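Side-chain contacts in proteasome accessory factor B/C (PafBC) (Paenarthrobacter aurescens, PDB 6SJ9), which regulates transcription in the bacterial DNA damage response, probably binding DNA through winged helix-turn-helix domains that are joined to WYL and WCX domains: residues P141-A146 / P285-E290; E291-G296 / R313-A318; M630-H635 / Q649-W654. All blocks are in the same frame, centred on the assembly; numbering follows the deposited sequence.

Interaction 1 (P141-A146 / P285-E290)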
loop_
_atom_site.group_PDB
_atom_site.type_symbol
_atom_site.label_atom_id
_atom_site.label_comp_id
_atom_site.label_asym_id
_atom_site.label_seq_id
_atom_site.Cartn_x
_atom_site.Cartn_y
_atom_site.Cartn_z
ATOM N N PRO A 141 5.353 -7.625 -5.365
ATOM C CA PRO A 141 5.924 -7.751 -4.019
ATOM C C PRO A 141 6.245 -6.378 -3.447
ATOM O O PRO A 141 6.616 -5.447 -4.158
ATOM C CB PRO A 141 7.192 -8.577 -4.245
ATOM C CG PRO A 141 6.895 -9.328 -5.506
ATOM C CD PRO A 141 6.098 -8.424 -6.350
ATOM N N ARG A 142 6.066 -6.241 -2.156
ATOM C CA ARG A 142 6.253 -4.948 -1.528
ATOM C C ARG A 142 7.706 -4.843 -1.077
ATOM O O ARG A 142 8.160 -5.601 -0.208
ATOM C CB ARG A 142 5.282 -4.768 -0.367
ATOM C CG ARG A 142 5.308 -3.349 0.142
ATOM C CD ARG A 142 4.599 -2.447 -0.835
ATOM N NE ARG A 142 3.151 -2.549 -0.718
ATOM C CZ ARG A 142 2.365 -1.496 -0.528
ATOM N NH1 ARG A 142 1.053 -1.655 -0.434
ATOM N NH2 ARG A 142 2.905 -0.285 -0.404
ATOM N N ILE A 143 8.442 -3.941 -1.704
ATOM C CA ILE A 143 9.835 -3.722 -1.387
ATOM C C ILE A 143 9.909 -2.488 -0.531
ATOM O O ILE A 143 9.561 -1.398 -0.981
ATOM C CB ILE A 143 10.705 -3.551 -2.623
ATOM C CG1 ILE A 143 10.464 -4.698 -3.606
ATOM C CG2 ILE A 143 12.184 -3.432 -2.140
ATOM C CD1 ILE A 143 10.979 -6.015 -3.190
ATOM N N LYS A 144 10.298 -2.638 0.719
ATOM C CA LYS A 144 10.310 -1.468 1.571
ATOM C C LYS A 144 11.558 -1.513 2.421
ATOM O O LYS A 144 12.162 -2.574 2.571
ATOM C CB LYS A 144 9.011 -1.439 2.393
ATOM C CG LYS A 144 8.924 -2.491 3.425
ATOM C CD LYS A 144 7.972 -2.102 4.551
ATOM C CE LYS A 144 6.911 -3.183 4.698
ATOM N NZ LYS A 144 5.537 -2.845 4.170
ATOM N N PRO A 145 12.018 -0.370 2.928
ATOM C CA PRO A 145 13.170 -0.406 3.833
ATOM C C PRO A 145 12.748 -1.136 5.095
ATOM O O PRO A 145 11.603 -1.023 5.529
ATOM C CB PRO A 145 13.466 1.070 4.097
ATOM C CG PRO A 145 12.122 1.741 3.948
ATOM C CD PRO A 145 11.479 0.990 2.771
ATOM N N ALA A 146 13.674 -1.908 5.649
ATOM C CA ALA A 146 13.458 -2.666 6.879
ATOM C C ALA A 146 12.954 -1.780 8.022
ATOM O O ALA A 146 13.533 -0.727 8.308
ATOM C CB ALA A 146 14.771 -3.332 7.290
ATOM N N PRO A 285 20.377 -3.678 -7.874
ATOM C CA PRO A 285 20.219 -5.138 -7.917
ATOM C C PRO A 285 19.682 -5.745 -6.639
ATOM O O PRO A 285 19.096 -6.830 -6.708
ATOM C CB PRO A 285 21.636 -5.652 -8.224
ATOM C CG PRO A 285 22.530 -4.530 -7.906
ATOM C CD PRO A 285 21.769 -3.258 -8.054
ATOM N N GLU A 286 19.851 -5.098 -5.479
ATOM C CA GLU A 286 19.244 -5.652 -4.279
ATOM C C GLU A 286 17.739 -5.528 -4.356
ATOM O O GLU A 286 17.015 -6.412 -3.897
ATOM C CB GLU A 286 19.769 -4.981 -3.008
ATOM C CG GLU A 286 21.182 -5.385 -2.748
ATOM C CD GLU A 286 21.280 -6.884 -2.581
ATOM O OE1 GLU A 286 20.341 -7.484 -1.991
ATOM O OE2 GLU A 286 22.289 -7.465 -3.052
ATOM N N GLN A 287 17.255 -4.454 -4.963
ATOM C CA GLN A 287 15.819 -4.274 -5.080
ATOM C C GLN A 287 15.210 -5.320 -6.004
ATOM O O GLN A 287 14.206 -5.953 -5.645
ATOM C CB GLN A 287 15.501 -2.876 -5.577
ATOM C CG GLN A 287 14.070 -2.553 -5.318
ATOM C CD GLN A 287 13.661 -1.264 -5.920
ATOM O OE1 GLN A 287 14.518 -0.446 -6.275
ATOM N NE2 GLN A 287 12.340 -1.026 -5.989
ATOM N N LEU A 288 15.818 -5.531 -7.195
ATOM C CA LEU A 288 15.312 -6.552 -8.113
ATOM C C LEU A 288 15.430 -7.948 -7.517
ATOM O O LEU A 288 14.537 -8.773 -7.696
ATOM C CB LEU A 288 16.053 -6.500 -9.451
ATOM C CG LEU A 288 15.493 -7.428 -10.517
ATOM C CD1 LEU A 288 13.995 -7.159 -10.652
ATOM C CD2 LEU A 288 16.175 -7.224 -11.873
ATOM N N ALA A 289 16.516 -8.229 -6.793
ATOM C CA ALA A 289 16.707 -9.582 -6.268
ATOM C C ALA A 289 15.654 -9.931 -5.226
ATOM O O ALA A 289 15.178 -11.076 -5.174
ATOM C CB ALA A 289 18.105 -9.750 -5.661
ATOM N N GLU A 290 15.297 -8.973 -4.371
ATOM C CA GLU A 290 14.229 -9.229 -3.417
ATOM C C GLU A 290 12.937 -9.539 -4.148
ATOM O O GLU A 290 12.234 -10.472 -3.790
ATOM C CB GLU A 290 14.054 -8.048 -2.459
ATOM C CG GLU A 290 12.942 -8.319 -1.429
ATOM C CD GLU A 290 12.819 -7.225 -0.368
ATOM O OE1 GLU A 290 13.695 -6.359 -0.329
ATOM O OE2 GLU A 290 11.838 -7.227 0.419
HETATM O O HOH W 1 10.683 -5.257 1.644
#
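Ile143 meets Glu290 and Gln287 where the linker before helix 147-159 runs past helix 285-294, the helix between the third and fourth strands of a ferredoxin-like WCX domain. The contact shows how one branched side chain can serve two neighbours on a helix. With CG1 turned beside the backbone N (chi1 -51°), Ile143 packs CD1 on the aliphatic stem of Glu290, 3.5 Å from Glu290 CG, while Ile143 CG2 lies between Gln287 CG and the Glu290 carboxylate, 3.8 Å from Gln287 CG. The Ile143 and Glu290 side chains approach from opposite directions. Glu290 is fully extended, its CG anti to the backbone N (chi1 -179°), and this straight chain carries the carboxylate past the isoleucine to the linker backbone.

There a water takes over, since no direct hydrogen bond joins the two segments. It accepts from Lys144 N at 2.8 Å and also hydrogen-bonds to Arg142 O. Gln634, from helix 627-634 of the other WCX domain, uses its NE2 to bind both Glu290 OE2 and Arg142 O, closing the same polar edge from another side. Arg142 itself turns away to pair with Glu109. The shortest polar link across the contact is the 2.6 Å from Glu290 OE2 to the water.

Interaction 2 (E291-G296 / R313-A318)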
loop_
_atom_site.group_PDB
_atom_site.type_symbol
_atom_site.label_atom_id
_atom_site.label_comp_id
_atom_site.label_asym_id
_atom_site.label_seq_id
_atom_site.Cartn_x
_atom_site.Cartn_y
_atom_site.Cartn_z
ATOM N N GLU A 291 12.626 -8.790 -5.204
ATOM C CA GLU A 291 11.423 -9.087 -5.963
ATOM C C GLU A 291 11.501 -10.487 -6.572
ATOM O O GLU A 291 10.559 -11.285 -6.455
ATOM C CB GLU A 291 11.206 -8.033 -7.065
ATOM C CG GLU A 291 9.985 -8.369 -7.915
ATOM C CD GLU A 291 9.855 -7.498 -9.147
ATOM O OE1 GLU A 291 10.655 -6.557 -9.290
ATOM O OE2 GLU A 291 8.988 -7.785 -10.006
ATOM N N LEU A 292 12.625 -10.812 -7.204
ATOM C CA LEU A 292 12.727 -12.096 -7.903
ATOM C C LEU A 292 12.760 -13.280 -6.944
ATOM O O LEU A 292 12.103 -14.283 -7.191
ATOM C CB LEU A 292 13.944 -12.096 -8.822
ATOM C CG LEU A 292 13.937 -11.060 -9.953
ATOM C CD1 LEU A 292 15.208 -11.181 -10.770
ATOM C CD2 LEU A 292 12.723 -11.235 -10.889
ATOM N N ALA A 293 13.391 -13.130 -5.784
ATOM C CA ALA A 293 13.370 -14.190 -4.772
ATOM C C ALA A 293 11.952 -14.504 -4.327
ATOM O O ALA A 293 11.647 -15.663 -3.993
ATOM C CB ALA A 293 14.156 -13.750 -3.530
ATOM N N SER A 294 11.091 -13.470 -4.283
ATOM C CA SER A 294 9.689 -13.655 -3.929
ATOM C C SER A 294 8.989 -14.554 -4.945
ATOM O O SER A 294 7.976 -15.190 -4.622
ATOM C CB SER A 294 8.995 -12.284 -3.758
ATOM O OG SER A 294 8.352 -11.879 -4.953
ATOM N N TYR A 295 9.500 -14.615 -6.156
ATOM C CA TYR A 295 8.879 -15.432 -7.190
ATOM C C TYR A 295 9.392 -16.886 -7.191
ATOM O O TYR A 295 8.842 -17.725 -7.920
ATOM C CB TYR A 295 9.109 -14.806 -8.570
ATOM C CG TYR A 295 8.534 -13.419 -8.771
ATOM C CD1 TYR A 295 7.367 -13.017 -8.137
ATOM C CD2 TYR A 295 9.197 -12.495 -9.577
ATOM C CE1 TYR A 295 6.851 -11.722 -8.326
ATOM C CE2 TYR A 295 8.700 -11.212 -9.784
ATOM C CZ TYR A 295 7.533 -10.825 -9.156
ATOM O OH TYR A 295 7.082 -9.528 -9.362
ATOM N N GLY A 296 10.407 -17.207 -6.381
ATOM C CA GLY A 296 10.902 -18.569 -6.248
ATOM C C GLY A 296 11.269 -19.314 -7.530
ATOM O O GLY A 296 12.119 -18.882 -8.321
ATOM N N ARG A 313 21.627 -15.804 -2.817
ATOM C CA ARG A 313 21.932 -15.526 -1.423
ATOM C C ARG A 313 20.662 -15.491 -0.579
ATOM O O ARG A 313 20.624 -16.051 0.524
ATOM C CB ARG A 313 22.709 -14.216 -1.305
ATOM C CG ARG A 313 23.148 -13.905 0.118
ATOM C CD ARG A 313 22.923 -12.446 0.451
ATOM N NE ARG A 313 23.427 -11.601 -0.628
ATOM C CZ ARG A 313 22.908 -10.421 -0.960
ATOM N NH1 ARG A 313 21.854 -9.959 -0.291
ATOM N NH2 ARG A 313 23.428 -9.714 -1.969
ATOM N N ARG A 314 19.599 -14.863 -1.091
ATOM C CA ARG A 314 18.362 -14.773 -0.308
ATOM C C ARG A 314 17.700 -16.128 -0.196
ATOM O O ARG A 314 17.297 -16.540 0.893
ATOM C CB ARG A 314 17.396 -13.785 -0.957
ATOM C CG ARG A 314 18.047 -12.487 -1.278
ATOM C CD ARG A 314 17.074 -11.585 -1.938
ATOM N NE ARG A 314 16.267 -11.090 -0.885
ATOM C CZ ARG A 314 16.508 -9.932 -0.316
ATOM N NH1 ARG A 314 15.747 -9.542 0.714
ATOM N NH2 ARG A 314 17.483 -9.173 -0.836
ATOM N N LEU A 315 17.631 -16.858 -1.311
ATOM C CA LEU A 315 17.058 -18.193 -1.282
ATOM C C LEU A 315 17.856 -19.089 -0.347
ATOM O O LEU A 315 17.285 -19.890 0.412
ATOM C CB LEU A 315 17.032 -18.783 -2.700
ATOM C CG LEU A 315 16.229 -18.025 -3.755
ATOM C CD1 LEU A 315 16.422 -18.593 -5.163
ATOM C CD2 LEU A 315 14.766 -18.046 -3.393
ATOM N N GLN A 316 19.187 -18.971 -0.401
ATOM C CA GLN A 316 20.044 -19.819 0.423
ATOM C C GLN A 316 19.959 -19.427 1.879
ATOM O O GLN A 316 19.891 -20.292 2.761
ATOM C CB GLN A 316 21.488 -19.765 -0.062
ATOM C CG GLN A 316 22.356 -20.784 0.644
ATOM C CD GLN A 316 21.875 -22.196 0.408
ATOM O OE1 GLN A 316 21.844 -22.677 -0.722
ATOM N NE2 GLN A 316 21.486 -22.870 1.487
ATOM N N ALA A 317 19.921 -18.134 2.152
ATOM C CA ALA A 317 19.789 -17.740 3.538
ATOM C C ALA A 317 18.443 -18.204 4.097
ATOM O O ALA A 317 18.354 -18.581 5.271
ATOM C CB ALA A 317 20.032 -16.235 3.657
ATOM N N ALA A 318 17.407 -18.259 3.251
ATOM C CA ALA A 318 16.111 -18.777 3.689
ATOM C C ALA A 318 16.152 -20.280 3.938
ATOM O O ALA A 318 15.509 -20.766 4.874
ATOM C CB ALA A 318 15.022 -18.435 2.681
#
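Ala293 packs against Arg314 and Leu315 where two helices of one ferredoxin-like WCX domain meet: helix 285-294, which precedes the last strand, and helix 305-323, which follows it. The small residue lets the backbones come close, with Ala293 CA 6.5 Å from Leu315 CA. Ala293 CB rests on the aliphatic part of Arg314, 4.0 Å from Arg314 CD, and it is 4.3 Å from Leu315 CD2. The same Leu315 methyl also lies beside the carbonyl of Ala293, so one residue is covered by two successive positions of the opposing helix. No hydrogen bond crosses between the segments.

One step outward, further partners position these groups. Arg314 bends at its third torsion (chi3 78°), which turns the guanidinium toward helix 627-634, where NE hydrogen-bonds to Gln634 O; the ion pairs to Glu286 and Glu290 are long and weak. Ala293 O is bound by Ser633 OG of the second WCX domain and also receives Gly296 N at 3.1 Å; Gly296 has a positive phi of 52°, which favours glycine. Leu315 continues outward onto Ala658 and Leu659 of helix 645-659.

On the side of its helix turned away from helix 305-323, Glu291 accepts hydrogen bonds from two side chains. Ser294 OG donates to Glu291 O at 2.7 Å, in the carbonyl plane and on a lone pair, and that oxygen also stands over the centre of the Tyr295 ring. The Glu291 carboxylate is divided: OE1 forms a salt bridge with Lys262, whereas OE2 accepts from the tyrosine on its anti lone pair, with Tyr295 OH 2.7 Å from Glu291 OE2.

Interaction 3 (M630-H635 / Q649-W654)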
loop_
_atom_site.group_PDB
_atom_site.type_symbol
_atom_site.label_atom_id
_atom_site.label_comp_id
_atom_site.label_asym_id
_atom_site.label_seq_id
_atom_site.Cartn_x
_atom_site.Cartn_y
_atom_site.Cartn_z
HETATM N N MSE A 630 6.160 -17.399 -1.016
HETATM C CA MSE A 630 6.649 -16.121 -1.561
HETATM C C MSE A 630 7.131 -15.156 -0.478
HETATM O O MSE A 630 8.229 -14.637 -0.572
HETATM C CB MSE A 630 5.561 -15.432 -2.362
HETATM C CG MSE A 630 4.998 -16.269 -3.488
HETATM SE SE MSE A 630 3.784 -15.167 -4.571
HETATM C CE MSE A 630 2.645 -14.477 -3.112
ATOM N N PHE A 631 6.308 -14.949 0.553
ATOM C CA PHE A 631 6.725 -14.162 1.711
ATOM C C PHE A 631 8.071 -14.643 2.259
ATOM O O PHE A 631 9.022 -13.858 2.380
ATOM C CB PHE A 631 5.634 -14.249 2.776
ATOM C CG PHE A 631 5.947 -13.509 4.061
ATOM C CD1 PHE A 631 5.884 -12.124 4.115
ATOM C CD2 PHE A 631 6.305 -14.203 5.220
ATOM C CE1 PHE A 631 6.163 -11.439 5.295
ATOM C CE2 PHE A 631 6.600 -13.520 6.388
ATOM C CZ PHE A 631 6.520 -12.135 6.425
ATOM N N VAL A 632 8.216 -15.964 2.494
ATOM C CA VAL A 632 9.436 -16.444 3.145
ATOM C C VAL A 632 10.625 -16.317 2.194
ATOM O O VAL A 632 11.738 -15.941 2.602
ATOM C CB VAL A 632 9.272 -17.901 3.642
ATOM C CG1 VAL A 632 10.592 -18.444 4.166
ATOM C CG2 VAL A 632 8.173 -18.033 4.694
ATOM N N SER A 633 10.440 -16.677 0.922
ATOM C CA SER A 633 11.591 -16.582 0.030
ATOM C C SER A 633 11.925 -15.127 -0.264
ATOM O O SER A 633 13.099 -14.765 -0.323
ATOM C CB SER A 633 11.362 -17.366 -1.275
ATOM O OG SER A 633 10.326 -16.809 -2.077
ATOM N N GLN A 634 10.916 -14.255 -0.364
ATOM C CA GLN A 634 11.210 -12.836 -0.564
ATOM C C GLN A 634 12.191 -12.335 0.480
ATOM O O GLN A 634 13.223 -11.738 0.155
ATOM C CB GLN A 634 9.932 -11.996 -0.489
ATOM C CG GLN A 634 10.270 -10.543 -0.548
ATOM C CD GLN A 634 9.064 -9.652 -0.566
ATOM O OE1 GLN A 634 7.964 -10.086 -0.864
ATOM N NE2 GLN A 634 9.270 -8.388 -0.225
ATOM N N HIS A 635 11.932 -12.643 1.732
ATOM C CA HIS A 635 12.695 -12.033 2.810
ATOM C C HIS A 635 13.985 -12.772 3.135
ATOM O O HIS A 635 14.686 -12.380 4.071
ATOM C CB HIS A 635 11.788 -11.896 4.029
ATOM C CG HIS A 635 10.781 -10.825 3.828
ATOM N ND1 HIS A 635 9.456 -11.092 3.563
ATOM C CD2 HIS A 635 10.930 -9.482 3.722
ATOM C CE1 HIS A 635 8.819 -9.950 3.353
ATOM N NE2 HIS A 635 9.689 -8.959 3.444
ATOM N N GLN A 649 7.006 -27.114 5.549
ATOM C CA GLN A 649 7.646 -27.966 4.545
ATOM C C GLN A 649 7.225 -27.576 3.137
ATOM O O GLN A 649 8.033 -27.632 2.198
ATOM C CB GLN A 649 7.318 -29.438 4.808
ATOM C CG GLN A 649 7.864 -29.948 6.121
ATOM C CD GLN A 649 7.823 -31.467 6.223
ATOM O OE1 GLN A 649 7.419 -32.158 5.280
ATOM N NE2 GLN A 649 8.239 -31.992 7.373
ATOM N N GLU A 650 5.967 -27.159 2.982
ATOM C CA GLU A 650 5.497 -26.694 1.688
ATOM C C GLU A 650 6.286 -25.464 1.235
ATOM O O GLU A 650 6.506 -25.280 0.032
ATOM C CB GLU A 650 4.004 -26.396 1.787
ATOM C CG GLU A 650 3.290 -26.206 0.468
ATOM C CD GLU A 650 1.813 -25.859 0.656
ATOM O OE1 GLU A 650 1.247 -26.143 1.742
ATOM O OE2 GLU A 650 1.209 -25.323 -0.299
ATOM N N THR A 651 6.695 -24.607 2.187
ATOM C CA THR A 651 7.557 -23.461 1.889
ATOM C C THR A 651 8.999 -23.896 1.619
ATOM O O THR A 651 9.661 -23.358 0.723
ATOM C CB THR A 651 7.505 -22.451 3.045
ATOM O OG1 THR A 651 6.304 -21.680 2.944
ATOM C CG2 THR A 651 8.713 -21.502 3.025
ATOM N N ARG A 652 9.522 -24.852 2.394
ATOM C CA ARG A 652 10.868 -25.342 2.108
ATOM C C ARG A 652 10.966 -25.939 0.708
ATOM O O ARG A 652 12.019 -25.844 0.064
ATOM C CB ARG A 652 11.310 -26.374 3.166
ATOM C CG ARG A 652 12.732 -26.969 2.931
ATOM C CD ARG A 652 13.752 -25.843 2.779
ATOM N NE ARG A 652 15.134 -26.285 2.656
ATOM C CZ ARG A 652 15.915 -26.599 3.688
ATOM N NH1 ARG A 652 15.429 -26.508 4.922
ATOM N NH2 ARG A 652 17.174 -27.000 3.487
ATOM N N ALA A 653 9.897 -26.567 0.223
ATOM C CA ALA A 653 9.931 -27.124 -1.128
ATOM C C ALA A 653 9.956 -26.016 -2.191
ATOM O O ALA A 653 10.671 -26.125 -3.208
ATOM C CB ALA A 653 8.739 -28.068 -1.319
ATOM N N TRP A 654 9.197 -24.932 -1.956
ATOM C CA TRP A 654 9.253 -23.766 -2.837
ATOM C C TRP A 654 10.678 -23.233 -2.920
ATOM O O TRP A 654 11.239 -23.101 -4.019
ATOM C CB TRP A 654 8.271 -22.723 -2.309
ATOM C CG TRP A 654 8.317 -21.331 -2.860
ATOM C CD1 TRP A 654 8.987 -20.271 -2.341
ATOM C CD2 TRP A 654 7.566 -20.830 -3.969
ATOM N NE1 TRP A 654 8.735 -19.138 -3.084
ATOM C CE2 TRP A 654 7.862 -19.458 -4.088
ATOM C CE3 TRP A 654 6.705 -21.419 -4.900
ATOM C CZ2 TRP A 654 7.326 -18.664 -5.094
ATOM C CZ3 TRP A 654 6.171 -20.637 -5.889
ATOM C CH2 TRP A 654 6.478 -19.260 -5.978
#
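Met630, modelled as selenomethionine, touches Trp654 through its methylene: Met630 CG is 3.7 Å from Trp654 CZ2, and the two side chains pass at a slant, with the selenium continuing away from the indole. Phe631 faces elsewhere, but its carbonyl is gripped twice by His635, whose backbone N and ring ND1 arrive from opposite faces of the carbonyl plane. Val632 comes next. Its CB and both methyls close round a single methyl of Thr651, with Val632 CB 3.7 Å from Thr651 CG2.

Ser633 supplies the polar link. Its hydroxyl stands between the backbone N and the carbonyl carbon (chi1 66°), placing OG in the indole plane, where Trp654 NE1 donates to Ser633 OG at 3.0 Å with a fairly straight angle of 158°. The hydroxyl proton most probably goes to Ala293 O of the first WCX domain, with Pro629 O also near, so OG links the two domains. A leucine in place of Trp654 would probably leave Ser633 OG without its N-H donor and open a gap beside the Met630 methylene.

The axes of the short helical segments come within 9.5 Å and cross at -54°. Ile641 of strand 639-643 touches both Val632 and Thr651. Helix 627-634 and that strand are the last alpha-beta unit of the ferredoxin-like core of the WCX domain, on which helix 645-659 packs as a C-terminal addition.

In the fold
Along the chain the contacts follow one another: interaction 1 closes before interaction 2 opens, and interaction 3 comes last. Interactions 1 and 2 share helix 285-294 of the first WCX domain and have centres about 11 Å apart. Interaction 3 pairs helices 627-634 and 645-659, which occupy the places in the second WCX domain that 285-294 and 305-323 of interaction 2 hold in the first; its centre lies about 8 Å from that of interaction 2 and about 16 Å from that of interaction 1. Together they form one region on one side of the chain's centre. Helix 627-634 meets both linker and helix 285-294, so the two ferredoxin-like units are joined through their helices.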